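Local atomic coordinates of phenol hydroxylase component phN (Pseudomonas stutzeri, PDB entry 3U52), a protein that probably hydroxylates phenol and related aromatic compounds at a carboxylate-bridged diiron centre, as the oxygenase component of a bacterial multicomponent monooxygenase. Residues 58-61 with 62-66. Sequence-based numbering, arbitrary orientation.
Sequences MDAY and WKYQA
Bends at chi2 and chi3 of Met58 curl its chain across the indole of Trp62, whose own CG is anti to its carbonyl carbon (chi1 -68°), laying the indole back along the Met58 backbone. The methyl carries this CH-pi contact: Met58 CE stands 3.9 Å from the centroid of the five-membered ring, over its face, while SD, at 5.4 Å, adds a more distant Met-aromatic approach. One turn on, Gln65 CG is centred above the Tyr61 phenol ring, 3.7 Å from its centroid and only 14° off the normal, which makes a second CH-pi contact. Both i to i+4 pairs ride on regular alpha-helical bonds: Trp62 N to Met58 O spans 3.0 Å and is almost straight, and Gln65 N to Tyr61 O spans 2.9 Å. Trp62 NE1 bonds an aromatic side chain of another protein chain, so an alanine here would probably leave that partner without its mate and the Met58 methyl without its aromatic floor. Aliphatic carbons thus pack over one face of each ring, while the Tyr61 hydroxyl bonds to Asp137 of helix 125-155, which supplies iron ligands Glu138 and His141, and, like the indole N-H, to the chain of another protein.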
loop_
_atom_site.group_PDB
_atom_site.type_symbol
_atom_site.label_atom_id
_atom_site.label_comp_id
_atom_site.label_asym_id
_atom_site.label_seq_id
_atom_site.Cartn_x
_atom_site.Cartn_y
_atom_site.Cartn_z
ATOM N N MET A 58 13.615 -16.306 -12.574
ATOM C CA MET A 58 12.832 -15.145 -12.979
ATOM C C MET A 58 11.402 -15.135 -12.390
ATOM O O MET A 58 10.904 -14.078 -12.036
ATOM C CB MET A 58 12.785 -14.966 -14.492
ATOM C CG MET A 58 14.067 -14.389 -15.081
ATOM S SD MET A 58 14.693 -12.930 -14.206
ATOM C CE MET A 58 13.350 -11.786 -14.129
ATOM N N ASP A 59 10.769 -16.305 -12.286
ATOM C CA ASP A 59 9.388 -16.409 -11.755
ATOM C C ASP A 59 9.337 -15.819 -10.343
ATOM O O ASP A 59 8.498 -14.981 -10.058
ATOM C CB ASP A 59 8.880 -17.886 -11.763
ATOM C CG ASP A 59 9.799 -18.852 -10.991
ATOM O OD1 ASP A 59 10.997 -18.956 -11.314
ATOM O OD2 ASP A 59 9.347 -19.528 -10.031
ATOM N N ALA A 60 10.274 -16.242 -9.494
ATOM C CA ALA A 60 10.380 -15.800 -8.105
ATOM C C ALA A 60 10.779 -14.325 -7.977
ATOM O O ALA A 60 10.280 -13.633 -7.080
ATOM C CB ALA A 60 11.412 -16.647 -7.416
ATOM N N TYR A 61 11.663 -13.844 -8.874
ATOM C CA TYR A 61 12.016 -12.401 -8.945
ATOM C C TYR A 61 10.744 -11.546 -9.204
ATOM O O TYR A 61 10.426 -10.621 -8.434
ATOM C CB TYR A 61 13.100 -12.143 -10.015
ATOM C CG TYR A 61 13.505 -10.677 -10.086
ATOM C CD1 TYR A 61 12.837 -9.783 -10.949
ATOM C CD2 TYR A 61 14.511 -10.191 -9.260
ATOM C CE1 TYR A 61 13.159 -8.415 -10.985
ATOM C CE2 TYR A 61 14.861 -8.799 -9.288
ATOM C CZ TYR A 61 14.178 -7.939 -10.149
ATOM O OH TYR A 61 14.493 -6.588 -10.179
ATOM N N TRP A 62 9.996 -11.858 -10.267
ATOM C CA TRP A 62 8.798 -11.127 -10.600
ATOM C C TRP A 62 7.798 -11.143 -9.471
ATOM O O TRP A 62 7.244 -10.093 -9.137
ATOM C CB TRP A 62 8.103 -11.728 -11.827
ATOM C CG TRP A 62 8.906 -11.549 -13.151
ATOM C CD1 TRP A 62 9.603 -10.452 -13.577
ATOM C CD2 TRP A 62 8.997 -12.504 -14.178
ATOM N NE1 TRP A 62 10.112 -10.670 -14.859
ATOM C CE2 TRP A 62 9.741 -11.925 -15.245
ATOM C CE3 TRP A 62 8.438 -13.786 -14.352
ATOM C CZ2 TRP A 62 10.027 -12.631 -16.428
ATOM C CZ3 TRP A 62 8.727 -14.485 -15.543
ATOM C CH2 TRP A 62 9.510 -13.903 -16.547
ATOM N N LYS A 63 7.576 -12.327 -8.883
ATOM C CA LYS A 63 6.572 -12.481 -7.846
ATOM C C LYS A 63 6.907 -11.614 -6.632
ATOM O O LYS A 63 6.032 -10.934 -6.075
ATOM C CB LYS A 63 6.497 -13.939 -7.408
ATOM C CG LYS A 63 5.395 -14.241 -6.388
ATOM C CD LYS A 63 5.548 -15.645 -5.871
ATOM C CE LYS A 63 4.500 -15.960 -4.774
ATOM N NZ LYS A 63 4.752 -17.310 -4.206
ATOM N N TYR A 64 8.145 -11.691 -6.183
ATOM C CA TYR A 64 8.499 -10.971 -4.972
ATOM C C TYR A 64 8.614 -9.459 -5.171
ATOM O O TYR A 64 8.220 -8.666 -4.298
ATOM C CB TYR A 64 9.695 -11.660 -4.271
ATOM C CG TYR A 64 9.201 -13.074 -3.847
ATOM C CD1 TYR A 64 8.110 -13.212 -2.961
ATOM C CD2 TYR A 64 9.751 -14.256 -4.397
ATOM C CE1 TYR A 64 7.618 -14.484 -2.589
ATOM C CE2 TYR A 64 9.263 -15.513 -4.046
ATOM C CZ TYR A 64 8.195 -15.628 -3.140
ATOM O OH TYR A 64 7.702 -16.891 -2.775
ATOM N N GLN A 65 9.137 -9.053 -6.312
ATOM C CA GLN A 65 9.279 -7.625 -6.567
ATOM C C GLN A 65 7.913 -6.990 -6.806
ATOM O O GLN A 65 7.715 -5.852 -6.415
ATOM C CB GLN A 65 10.198 -7.371 -7.774
ATOM C CG GLN A 65 11.637 -7.798 -7.524
ATOM C CD GLN A 65 12.283 -7.092 -6.310
ATOM O OE1 GLN A 65 12.774 -6.005 -6.401
ATOM N NE2 GLN A 65 12.304 -7.746 -5.206
ATOM N N ALA A 66 6.976 -7.707 -7.443
ATOM C CA ALA A 66 5.634 -7.161 -7.667
ATOM C C ALA A 66 4.920 -6.892 -6.329
ATOM O O ALA A 66 4.236 -5.873 -6.178
ATOM C CB ALA A 66 4.799 -8.056 -8.555
#